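Local structure of aminoacyl-tRNA synthetase (Cryptosporidium parvum, 5F9Y) at residues 47-52 / 160-165; 168-173 / 275-280; 174-179 / 271-276. The protein probably attaches proline to its cognate tRNA, activating the amino acid with ATP, as a class II aminoacyl-tRNA synthetase. All coordinates share one frame; numbering follows the deposited sequence.

Interaction 1: residues 47-52 / 160-165; sequences GCYILR and PTPFIR. With AMP (adenosine monophosphate), chain D.
Tyr49 and Pro162 form the tight part of this contact, a CH-pi pair in which the proline ring lies over one face of the phenol. Pro162 CG stands 3.8 Å from the centroid of the Tyr49 ring, 21° off its normal, while the same face also receives Pro162 CA at 3.6 Å from Tyr49 CE2. Placed beside its backbone N (chi1 -54°), the phenol reaches across to the 160-165 loop, and its OH reaches Pro162 CD at 3.6 Å. Further along, Leu51 CD2 touches Phe163 CE1 at 3.6 Å, extending the apolar seam.

The other end is looser. Gly47 CA meets Pro160 CB at 3.7 Å, but Pro160 is partly exposed and poorly ordered, and Arg165 is modelled only to CB. No hydrogen bond joins the two segments; the loop holds its own shape, with Thr161 and Arg165 exchanging backbone bonds, Thr161 N to Arg165 O at 2.8 Å. Through Phe163 O, Ile164 O and Arg165 CA, the backbone of this turn borders the N1/N6 edge of the AMP adenine, and Ile164 O itself accepts from Arg278 NE.

The surroundings complete the packing: helix 26-36 contributes Tyr30 and Ile34, strand 40-42 brings Ile40 against Tyr49, Leu51 and Phe163, and helix 278-287 meets Phe163 through Ile280 and Ile284.

Interaction 2: residues 168-173 / 275-280; sequences EFLWQE and LTTRAI. With AMP (adenosine monophosphate), chain D; PRO (proline), chain C.
Phe169 and Arg278, one from each segment, hold the adenine of AMP between a phenyl ring and a guanidinium, and this sandwich is the unusual feature of the contact; beside it, Phe169 CE1 touches Thr276 CG2 at 3.6 Å. The arrangement is the signature of the class II synthetase fold, in which the second strand of motif 2 runs antiparallel to the strand of motif 3, and the arginine of motif 3, Arg278, lies over the base. Phe169 CG sits between its backbone N and carbonyl carbon (chi1 54°), which lays one face of the phenyl under the purine, with Phe169 CD2 3.6 Å from AMP N1.

The strands themselves are joined by Gln172 N to Leu275 O at 3.0 Å and by the return bond from Leu275 N to Gln172 O. Beyond the bridge of Trp171 with Thr276 the pairing frays into a weak bond from Thr277 N to Leu170 O. On the face that carries Phe169, Trp171 turns its indole toward the bound proline, Trp171 CH2 lying 3.5 Å from PRO CG, and meets Thr276 CG2 at its edge. On the opposite face, Gln172 OE1 is hydrogen-bonded to Tyr195 of helix 181-202, and its NE2 to Asn147 of strand 144-153.

Thr276 does double duty: its OG1 donates to AMP N3 at 3.0 Å and accepts from Arg278 N at 3.2 Å with an N-H...O angle of 162°.

Interaction 3: residues 174-179 / 271-276; sequences GHTAHS and TSWGLT. With PRO (proline), chain C; AMP (adenosine monophosphate), chain D.
Trp273 lays its indole flat over Gly174 on the adjoining strand, and a CH-pi contact results: Gly174 CA stands 3.4 Å from the centroid of the six-membered ring of Trp273, only 3° off the normal. A small first torsion (chi1 26°) swings the indole across its partner strand, and glycine has no side chain to intervene. Thr176 CG2 closes the edge of the same ring, 3.9 Å from Trp273 CZ2. Ile191 and Tyr195 of helix 181-202 also touch the indole.

Regular antiparallel pairing carries these groups. Gly174 and Trp273 exchange two backbone bonds, Gly174 N to Trp273 O measuring 2.8 Å, and Thr176 and Thr271 exchange another two. The hydroxyls of that threonine pair are modelled too close together, which leaves their exact placing doubtful.

On the other face His175 and Ser272 stand side by side, His175 ND1 lying 3.7 Å from Ser272 CB. The imidazole is bonded at both nitrogens, ND1 to Tyr129 and NE2 to Glu173, consistent with a fixed ring whose CE1 lies 3.8 Å from PRO CD. In Ser272 a chi1 of 72° tucks OG back over the backbone, where it bonds to Glu125. Gly274 N comes within 3.6 Å of PRO CB.

The chemistry is thus divided between the faces: on one, an indole packed against glycine and helix; on the other, Glu125 OE2 shared by Ser272 OG and the bound proline, which makes Ser272 a second-shell partner that probably positions that carboxylate.

How the interactions relate
Interaction 1 closes before the other two open along the chain. Interactions 2 and 3 follow on consecutive parts of strand 168-178, both paired with strand 265-276, and they share Leu275 and Thr276. Their centres lie about 15 Å apart, against about 11 Å between interactions 1 and 2 and about 25 Å between 1 and 3. The loop 160-165 joins strands 144-153 and 168-178 and meets interaction 2 where Ile164 O lies 2.7 Å from Arg278 NE. Interaction 1 borders the adenine, while interactions 2 and 3 both touch AMP and proline; one strand pair and its motif 2 loop thus hold the ligands side by side, as ATP and the amino acid probably lie during activation.

Interaction 1: residues 47-52 / 160-165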
loop_
_atom_site.group_PDB
_atom_site.type_symbol
_atom_site.label_atom_id
_atom_site.label_comp_id
_atom_site.label_asym_id
_atom_site.label_seq_id
_atom_site.Cartn_x
_atom_site.Cartn_y
_atom_site.Cartn_z
ATOM N N GLY A 47 7.458 17.871 -0.229
ATOM C CA GLY A 47 6.316 16.992 -0.112
ATOM C C GLY A 47 5.777 16.443 -1.415
ATOM O O GLY A 47 5.034 15.453 -1.393
ATOM N N CYS A 48 6.119 17.046 -2.549
ATOM C CA CYS A 48 5.651 16.593 -3.851
ATOM C C CYS A 48 6.741 15.787 -4.542
ATOM O O CYS A 48 7.930 16.092 -4.416
ATOM C CB CYS A 48 5.237 17.779 -4.723
ATOM S SG CYS A 48 3.890 18.759 -4.027
ATOM N N TYR A 49 6.329 14.754 -5.273
ATOM C CA TYR A 49 7.268 13.857 -5.929
ATOM C C TYR A 49 6.734 13.478 -7.302
ATOM O O TYR A 49 5.520 13.444 -7.529
ATOM C CB TYR A 49 7.520 12.597 -5.089
ATOM C CG TYR A 49 7.959 12.901 -3.675
ATOM C CD1 TYR A 49 9.269 13.269 -3.398
ATOM C CD2 TYR A 49 7.063 12.830 -2.618
ATOM C CE1 TYR A 49 9.674 13.552 -2.108
ATOM C CE2 TYR A 49 7.460 13.112 -1.323
ATOM C CZ TYR A 49 8.767 13.472 -1.075
ATOM O OH TYR A 49 9.170 13.755 0.210
ATOM N N ILE A 50 7.654 13.195 -8.215
ATOM C CA ILE A 50 7.311 12.822 -9.582
ATOM C C ILE A 50 7.241 11.304 -9.670
ATOM O O ILE A 50 8.221 10.610 -9.376
ATOM C CB ILE A 50 8.330 13.382 -10.583
ATOM C CG1 ILE A 50 8.271 14.910 -10.600
ATOM C CG2 ILE A 50 8.087 12.803 -11.968
ATOM C CD1 ILE A 50 9.297 15.540 -11.503
ATOM N N LEU A 51 6.084 10.786 -10.076
ATOM C CA LEU A 51 5.898 9.350 -10.268
ATOM C C LEU A 51 6.349 9.001 -11.681
ATOM O O LEU A 51 5.611 9.199 -12.648
ATOM C CB LEU A 51 4.447 8.954 -10.027
ATOM C CG LEU A 51 3.913 9.216 -8.618
ATOM C CD1 LEU A 51 2.476 8.732 -8.485
ATOM C CD2 LEU A 51 4.803 8.554 -7.577
ATOM N N ARG A 52 7.570 8.484 -11.798
ATOM C CA ARG A 52 8.108 8.085 -13.086
ATOM C C ARG A 52 7.422 6.806 -13.571
ATOM O O ARG A 52 6.786 6.098 -12.783
ATOM C CB ARG A 52 9.620 7.897 -12.980
ATOM C CG ARG A 52 10.364 9.179 -12.630
ATOM C CD ARG A 52 11.870 9.001 -12.696
ATOM N NE ARG A 52 12.349 8.829 -14.064
ATOM C CZ ARG A 52 13.630 8.691 -14.392
ATOM N NH1 ARG A 52 14.563 8.706 -13.449
ATOM N NH2 ARG A 52 13.982 8.539 -15.662
ATOM N N PRO A 160 7.952 15.095 5.120
ATOM C CA PRO A 160 7.329 14.176 4.164
ATOM C C PRO A 160 8.246 13.021 3.799
ATOM O O PRO A 160 9.473 13.112 3.878
ATOM C CB PRO A 160 7.050 15.069 2.949
ATOM C CG PRO A 160 8.113 16.111 3.019
ATOM C CD PRO A 160 8.345 16.368 4.488
ATOM N N THR A 161 7.622 11.913 3.402
ATOM C CA THR A 161 8.325 10.730 2.930
ATOM C C THR A 161 7.680 10.299 1.617
ATOM O O THR A 161 6.440 10.244 1.529
ATOM C CB THR A 161 8.268 9.590 3.961
ATOM O OG1 THR A 161 8.892 10.009 5.181
ATOM C CG2 THR A 161 8.979 8.348 3.433
ATOM N N PRO A 162 8.466 10.012 0.579
ATOM C CA PRO A 162 7.880 9.577 -0.694
ATOM C C PRO A 162 6.961 8.375 -0.514
ATOM O O PRO A 162 7.282 7.428 0.207
ATOM C CB PRO A 162 9.106 9.230 -1.543
ATOM C CG PRO A 162 10.181 10.105 -1.003
ATOM C CD PRO A 162 9.924 10.202 0.479
ATOM N N PHE A 163 5.801 8.444 -1.174
ATOM C CA PHE A 163 4.745 7.433 -1.137
ATOM C C PHE A 163 4.021 7.386 0.205
ATOM O O PHE A 163 2.790 7.465 0.245
ATOM C CB PHE A 163 5.295 6.046 -1.484
ATOM C CG PHE A 163 5.716 5.902 -2.915
ATOM C CD1 PHE A 163 4.782 5.965 -3.934
ATOM C CD2 PHE A 163 7.044 5.692 -3.242
ATOM C CE1 PHE A 163 5.165 5.829 -5.253
ATOM C CE2 PHE A 163 7.433 5.554 -4.559
ATOM C CZ PHE A 163 6.493 5.623 -5.567
ATOM N N ILE A 164 4.764 7.262 1.306
ATOM C CA ILE A 164 4.129 7.065 2.607
ATOM C C ILE A 164 3.406 8.332 3.054
ATOM O O ILE A 164 2.236 8.289 3.451
ATOM C CB ILE A 164 5.161 6.606 3.655
ATOM C CG1 ILE A 164 5.476 5.115 3.501
ATOM C CG2 ILE A 164 4.642 6.870 5.056
ATOM C CD1 ILE A 164 6.416 4.783 2.366
ATOM N N ARG A 165 4.090 9.478 3.001
ATOM C CA ARG A 165 3.510 10.753 3.441
ATOM C C ARG A 165 3.934 11.839 2.452
ATOM O O ARG A 165 5.004 12.438 2.592
ATOM C CB ARG A 165 3.936 11.090 4.865
HETATM P P AMP D . -6.377 9.081 7.437
HETATM O O1P AMP D . -7.133 8.511 8.612
HETATM O O2P AMP D . -6.846 10.452 7.006
HETATM O O3P AMP D . -4.875 8.943 7.527
HETATM O "O5'" AMP D . -6.791 8.140 6.219
HETATM C "C5'" AMP D . -6.624 8.572 4.873
HETATM C "C4'" AMP D . -5.900 7.548 4.033
HETATM O "O4'" AMP D . -4.918 8.232 3.213
HETATM C "C3'" AMP D . -5.136 6.481 4.806
HETATM O "O3'" AMP D . -5.103 5.274 4.044
HETATM C "C2'" AMP D . -3.731 7.068 4.890
HETATM O "O2'" AMP D . -2.706 6.112 5.059
HETATM C "C1'" AMP D . -3.612 7.799 3.551
HETATM N N9 AMP D . -2.754 8.984 3.603
HETATM C C8 AMP D . -2.914 10.005 4.466
HETATM N N7 AMP D . -1.972 10.962 4.278
HETATM C C5 AMP D . -1.182 10.554 3.269
HETATM C C6 AMP D . 0.003 11.094 2.567
HETATM N N6 AMP D . 0.533 12.288 2.921
HETATM N N1 AMP D . 0.532 10.355 1.566
HETATM C C2 AMP D . 0.007 9.167 1.212
HETATM N N3 AMP D . -1.067 8.617 1.806
HETATM C C4 AMP D . -1.697 9.247 2.827
#

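Interaction 2: residues 168-173 / 275-280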
loop_
_atom_site.group_PDB
_atom_site.type_symbol
_atom_site.label_atom_id
_atom_site.label_comp_id
_atom_site.label_asym_id
_atom_site.label_seq_id
_atom_site.Cartn_x
_atom_site.Cartn_y
_atom_site.Cartn_z
ATOM N N GLU A 168 0.934 15.898 -2.037
ATOM C CA GLU A 168 -0.014 15.481 -3.059
ATOM C C GLU A 168 0.157 13.989 -3.297
ATOM O O GLU A 168 1.284 13.502 -3.432
ATOM C CB GLU A 168 0.182 16.247 -4.367
ATOM C CG GLU A 168 -0.864 15.894 -5.417
ATOM C CD GLU A 168 -0.485 16.332 -6.816
ATOM O OE1 GLU A 168 0.608 16.908 -6.994
ATOM O OE2 GLU A 168 -1.288 16.092 -7.743
ATOM N N PHE A 169 -0.959 13.266 -3.334
ATOM C CA PHE A 169 -0.936 11.835 -3.579
ATOM C C PHE A 169 -2.150 11.442 -4.407
ATOM O O PHE A 169 -3.198 12.092 -4.351
ATOM C CB PHE A 169 -0.907 11.033 -2.270
ATOM C CG PHE A 169 -2.008 11.390 -1.309
ATOM C CD1 PHE A 169 -3.229 10.737 -1.356
ATOM C CD2 PHE A 169 -1.817 12.371 -0.349
ATOM C CE1 PHE A 169 -4.239 11.061 -0.471
ATOM C CE2 PHE A 169 -2.825 12.699 0.539
ATOM C CZ PHE A 169 -4.036 12.041 0.478
ATOM N N LEU A 170 -1.990 10.378 -5.186
ATOM C CA LEU A 170 -3.094 9.790 -5.925
ATOM C C LEU A 170 -3.820 8.799 -5.030
ATOM O O LEU A 170 -3.194 8.084 -4.242
ATOM C CB LEU A 170 -2.589 9.086 -7.184
ATOM C CG LEU A 170 -1.778 9.949 -8.149
ATOM C CD1 LEU A 170 -1.225 9.098 -9.277
ATOM C CD2 LEU A 170 -2.633 11.078 -8.694
ATOM N N TRP A 171 -5.145 8.763 -5.144
ATOM C CA TRP A 171 -5.920 7.853 -4.320
ATOM C C TRP A 171 -7.208 7.483 -5.039
ATOM O O TRP A 171 -7.462 7.893 -6.175
ATOM C CB TRP A 171 -6.202 8.457 -2.935
ATOM C CG TRP A 171 -7.430 9.351 -2.805
ATOM C CD1 TRP A 171 -8.089 10.021 -3.802
ATOM C CD2 TRP A 171 -8.126 9.663 -1.592
ATOM N NE1 TRP A 171 -9.153 10.718 -3.283
ATOM C CE2 TRP A 171 -9.196 10.517 -1.928
ATOM C CE3 TRP A 171 -7.950 9.301 -0.252
ATOM C CZ2 TRP A 171 -10.078 11.019 -0.975
ATOM C CZ3 TRP A 171 -8.831 9.796 0.692
ATOM C CH2 TRP A 171 -9.881 10.646 0.326
ATOM N N GLN A 172 -8.022 6.699 -4.346
ATOM C CA GLN A 172 -9.377 6.363 -4.744
ATOM C C GLN A 172 -10.260 6.554 -3.523
ATOM O O GLN A 172 -9.846 6.237 -2.405
ATOM C CB GLN A 172 -9.444 4.916 -5.269
ATOM C CG GLN A 172 -10.733 4.162 -4.999
ATOM C CD GLN A 172 -10.800 3.579 -3.601
ATOM O OE1 GLN A 172 -9.850 2.961 -3.120
ATOM N NE2 GLN A 172 -11.921 3.795 -2.933
ATOM N N GLU A 173 -11.463 7.085 -3.723
ATOM C CA GLU A 173 -12.409 7.263 -2.627
ATOM C C GLU A 173 -13.786 6.791 -3.064
ATOM O O GLU A 173 -14.337 7.294 -4.049
ATOM C CB GLU A 173 -12.458 8.717 -2.147
ATOM C CG GLU A 173 -12.649 9.766 -3.227
ATOM C CD GLU A 173 -12.865 11.149 -2.643
ATOM O OE1 GLU A 173 -13.375 11.239 -1.504
ATOM O OE2 GLU A 173 -12.512 12.144 -3.312
ATOM N N LEU A 275 -8.019 4.387 -0.593
ATOM C CA LEU A 275 -6.719 3.734 -0.713
ATOM C C LEU A 275 -5.810 4.623 -1.547
ATOM O O LEU A 275 -6.186 5.035 -2.647
ATOM C CB LEU A 275 -6.842 2.351 -1.360
ATOM C CG LEU A 275 -5.530 1.630 -1.683
ATOM C CD1 LEU A 275 -4.788 1.274 -0.410
ATOM C CD2 LEU A 275 -5.792 0.387 -2.514
ATOM N N THR A 276 -4.620 4.914 -1.030
ATOM C CA THR A 276 -3.720 5.887 -1.633
ATOM C C THR A 276 -2.460 5.204 -2.156
ATOM O O THR A 276 -2.269 3.992 -2.018
ATOM C CB THR A 276 -3.358 6.980 -0.626
ATOM O OG1 THR A 276 -2.461 6.446 0.355
ATOM C CG2 THR A 276 -4.607 7.494 0.072
ATOM N N THR A 277 -1.582 6.012 -2.756
ATOM C CA THR A 277 -0.290 5.534 -3.238
ATOM C C THR A 277 0.656 5.151 -2.112
ATOM O O THR A 277 1.792 4.753 -2.394
ATOM C CB THR A 277 0.375 6.594 -4.118
ATOM O OG1 THR A 277 0.335 7.863 -3.454
ATOM C CG2 THR A 277 -0.336 6.698 -5.456
ATOM N N ARG A 278 0.227 5.272 -0.853
ATOM C CA ARG A 278 1.028 4.775 0.258
ATOM C C ARG A 278 1.295 3.281 0.129
ATOM O O ARG A 278 2.323 2.790 0.608
ATOM C CB ARG A 278 0.322 5.093 1.580
ATOM C CG ARG A 278 0.966 4.487 2.815
ATOM C CD ARG A 278 0.269 4.948 4.082
ATOM N NE ARG A 278 0.623 6.319 4.431
ATOM C CZ ARG A 278 0.216 6.937 5.536
ATOM N NH1 ARG A 278 -0.567 6.306 6.401
ATOM N NH2 ARG A 278 0.591 8.186 5.776
ATOM N N ALA A 279 0.396 2.548 -0.536
ATOM C CA ALA A 279 0.578 1.110 -0.709
ATOM C C ALA A 279 1.873 0.782 -1.441
ATOM O O ALA A 279 2.508 -0.238 -1.154
ATOM C CB ALA A 279 -0.614 0.521 -1.459
ATOM N N ILE A 280 2.280 1.629 -2.389
ATOM C CA ILE A 280 3.511 1.371 -3.131
ATOM C C ILE A 280 4.714 1.432 -2.200
ATOM O O ILE A 280 5.601 0.570 -2.249
ATOM C CB ILE A 280 3.649 2.365 -4.298
ATOM C CG1 ILE A 280 2.493 2.189 -5.284
ATOM C CG2 ILE A 280 4.997 2.197 -4.991
ATOM C CD1 ILE A 280 2.517 3.169 -6.433
HETATM P P AMP D . -6.377 9.081 7.437
HETATM O O1P AMP D . -7.133 8.511 8.612
HETATM O O2P AMP D . -6.846 10.452 7.006
HETATM O O3P AMP D . -4.875 8.943 7.527
HETATM O "O5'" AMP D . -6.791 8.140 6.219
HETATM C "C5'" AMP D . -6.624 8.572 4.873
HETATM C "C4'" AMP D . -5.900 7.548 4.033
HETATM O "O4'" AMP D . -4.918 8.232 3.213
HETATM C "C3'" AMP D . -5.136 6.481 4.806
HETATM O "O3'" AMP D . -5.103 5.274 4.044
HETATM C "C2'" AMP D . -3.731 7.068 4.890
HETATM O "O2'" AMP D . -2.706 6.112 5.059
HETATM C "C1'" AMP D . -3.612 7.799 3.551
HETATM N N9 AMP D . -2.754 8.984 3.603
HETATM C C8 AMP D . -2.914 10.005 4.466
HETATM N N7 AMP D . -1.972 10.962 4.278
HETATM C C5 AMP D . -1.182 10.554 3.269
HETATM C C6 AMP D . 0.003 11.094 2.567
HETATM N N6 AMP D . 0.533 12.288 2.921
HETATM N N1 AMP D . 0.532 10.355 1.566
HETATM C C2 AMP D . 0.007 9.167 1.212
HETATM N N3 AMP D . -1.067 8.617 1.806
HETATM C C4 AMP D . -1.697 9.247 2.827
HETATM N N PRO C . -12.734 9.850 3.121
HETATM C CA PRO C . -12.041 8.902 4.000
HETATM C C PRO C . -10.703 9.439 4.494
HETATM O O PRO C . -10.356 10.591 4.239
HETATM C CB PRO C . -11.841 7.671 3.106
HETATM C CG PRO C . -11.939 8.186 1.712
HETATM C CD PRO C . -12.930 9.305 1.768
HETATM O OXT PRO C . -9.946 8.735 5.163
#

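Interaction 3: residues 174-179 / 271-276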
loop_
_atom_site.group_PDB
_atom_site.type_symbol
_atom_site.label_atom_id
_atom_site.label_comp_id
_atom_site.label_asym_id
_atom_site.label_seq_id
_atom_site.Cartn_x
_atom_site.Cartn_y
_atom_site.Cartn_z
ATOM N N GLY A 174 -14.329 5.821 -2.337
ATOM C CA GLY A 174 -15.680 5.339 -2.567
ATOM C C GLY A 174 -16.615 5.871 -1.496
ATOM O O GLY A 174 -16.255 5.945 -0.321
ATOM N N HIS A 175 -17.815 6.257 -1.920
ATOM C CA HIS A 175 -18.833 6.787 -1.024
ATOM C C HIS A 175 -20.152 6.111 -1.357
ATOM O O HIS A 175 -20.623 6.197 -2.495
ATOM C CB HIS A 175 -18.949 8.308 -1.158
ATOM C CG HIS A 175 -17.668 9.037 -0.899
ATOM N ND1 HIS A 175 -17.424 9.719 0.275
ATOM C CD2 HIS A 175 -16.558 9.189 -1.659
ATOM C CE1 HIS A 175 -16.221 10.260 0.225
ATOM N NE2 HIS A 175 -15.674 9.953 -0.938
ATOM N N THR A 176 -20.738 5.433 -0.374
ATOM C CA THR A 176 -21.969 4.686 -0.575
ATOM C C THR A 176 -23.010 5.122 0.444
ATOM O O THR A 176 -22.677 5.565 1.545
ATOM C CB THR A 176 -21.742 3.175 -0.456
ATOM O OG1 THR A 176 -21.352 2.856 0.884
ATOM C CG2 THR A 176 -20.655 2.722 -1.414
ATOM N N ALA A 177 -24.279 4.988 0.062
ATOM C CA ALA A 177 -25.412 5.286 0.928
ATOM C C ALA A 177 -26.391 4.123 0.879
ATOM O O ALA A 177 -26.689 3.598 -0.197
ATOM C CB ALA A 177 -26.109 6.584 0.510
ATOM N N HIS A 178 -26.893 3.725 2.047
ATOM C CA HIS A 178 -27.734 2.544 2.169
ATOM C C HIS A 178 -28.981 2.866 2.980
ATOM O O HIS A 178 -29.050 3.875 3.686
ATOM C CB HIS A 178 -26.971 1.385 2.824
ATOM C CG HIS A 178 -25.663 1.076 2.166
ATOM N ND1 HIS A 178 -25.474 -0.031 1.368
ATOM C CD2 HIS A 178 -24.480 1.734 2.184
ATOM C CE1 HIS A 178 -24.230 -0.043 0.925
ATOM N NE2 HIS A 178 -23.605 1.016 1.405
ATOM N N SER A 179 -29.976 1.983 2.873
ATOM C CA SER A 179 -31.227 2.156 3.598
ATOM C C SER A 179 -31.179 1.595 5.011
ATOM O O SER A 179 -32.011 1.976 5.842
ATOM C CB SER A 179 -32.381 1.496 2.836
ATOM O OG SER A 179 -32.258 0.085 2.845
ATOM N N THR A 271 -21.189 5.118 3.927
ATOM C CA THR A 271 -19.830 4.639 4.114
ATOM C C THR A 271 -18.894 5.438 3.217
ATOM O O THR A 271 -19.304 5.991 2.193
ATOM C CB THR A 271 -19.678 3.142 3.785
ATOM O OG1 THR A 271 -19.670 2.964 2.364
ATOM C CG2 THR A 271 -20.814 2.325 4.389
ATOM N N SER A 272 -17.625 5.490 3.614
ATOM C CA SER A 272 -16.585 6.084 2.787
ATOM C C SER A 272 -15.294 5.315 3.022
ATOM O O SER A 272 -15.008 4.901 4.148
ATOM C CB SER A 272 -16.391 7.575 3.089
ATOM O OG SER A 272 -15.755 7.775 4.338
ATOM N N TRP A 273 -14.525 5.117 1.952
ATOM C CA TRP A 273 -13.338 4.276 2.000
ATOM C C TRP A 273 -12.328 4.770 0.973
ATOM O O TRP A 273 -12.699 5.227 -0.111
ATOM C CB TRP A 273 -13.692 2.802 1.752
ATOM C CG TRP A 273 -14.952 2.610 0.946
ATOM C CD1 TRP A 273 -16.234 2.662 1.410
ATOM C CD2 TRP A 273 -15.045 2.331 -0.456
ATOM N NE1 TRP A 273 -17.118 2.441 0.383
ATOM C CE2 TRP A 273 -16.414 2.233 -0.773
ATOM C CE3 TRP A 273 -14.105 2.157 -1.476
ATOM C CZ2 TRP A 273 -16.866 1.969 -2.065
ATOM C CZ3 TRP A 273 -14.555 1.895 -2.757
ATOM C CH2 TRP A 273 -15.923 1.803 -3.041
ATOM N N GLY A 274 -11.052 4.671 1.323
ATOM C CA GLY A 274 -9.997 5.223 0.491
ATOM C C GLY A 274 -8.745 4.377 0.525
ATOM O O GLY A 274 -8.438 3.726 1.527
ATOM N N LEU A 275 -8.019 4.387 -0.593
ATOM C CA LEU A 275 -6.719 3.734 -0.713
ATOM C C LEU A 275 -5.810 4.623 -1.547
ATOM O O LEU A 275 -6.186 5.035 -2.647
ATOM C CB LEU A 275 -6.842 2.351 -1.360
ATOM C CG LEU A 275 -5.530 1.630 -1.683
ATOM C CD1 LEU A 275 -4.788 1.274 -0.410
ATOM C CD2 LEU A 275 -5.792 0.387 -2.514
ATOM N N THR A 276 -4.620 4.914 -1.030
ATOM C CA THR A 276 -3.720 5.887 -1.633
ATOM C C THR A 276 -2.460 5.204 -2.156
ATOM O O THR A 276 -2.269 3.992 -2.018
ATOM C CB THR A 276 -3.358 6.980 -0.626
ATOM O OG1 THR A 276 -2.461 6.446 0.355
ATOM C CG2 THR A 276 -4.607 7.494 0.072
HETATM N N PRO C . -12.734 9.850 3.121
HETATM C CA PRO C . -12.041 8.902 4.000
HETATM C C PRO C . -10.703 9.439 4.494
HETATM O O PRO C . -10.356 10.591 4.239
HETATM C CB PRO C . -11.841 7.671 3.106
HETATM C CG PRO C . -11.939 8.186 1.712
HETATM C CD PRO C . -12.930 9.305 1.768
HETATM O OXT PRO C . -9.946 8.735 5.163
HETATM P P AMP D . -6.377 9.081 7.437
HETATM O O1P AMP D . -7.133 8.511 8.612
HETATM O O2P AMP D . -6.846 10.452 7.006
HETATM O O3P AMP D . -4.875 8.943 7.527
HETATM O "O5'" AMP D . -6.791 8.140 6.219
HETATM C "C5'" AMP D . -6.624 8.572 4.873
HETATM C "C4'" AMP D . -5.900 7.548 4.033
HETATM O "O4'" AMP D . -4.918 8.232 3.213
HETATM C "C3'" AMP D . -5.136 6.481 4.806
HETATM O "O3'" AMP D . -5.103 5.274 4.044
HETATM C "C2'" AMP D . -3.731 7.068 4.890
HETATM O "O2'" AMP D . -2.706 6.112 5.059
HETATM C "C1'" AMP D . -3.612 7.799 3.551
HETATM N N9 AMP D . -2.754 8.984 3.603
HETATM C C8 AMP D . -2.914 10.005 4.466
HETATM N N7 AMP D . -1.972 10.962 4.278
HETATM C C5 AMP D . -1.182 10.554 3.269
HETATM C C6 AMP D . 0.003 11.094 2.567
HETATM N N6 AMP D . 0.533 12.288 2.921
HETATM N N1 AMP D . 0.532 10.355 1.566
HETATM C C2 AMP D . 0.007 9.167 1.212
HETATM N N3 AMP D . -1.067 8.617 1.806
HETATM C C4 AMP D . -1.697 9.247 2.827
#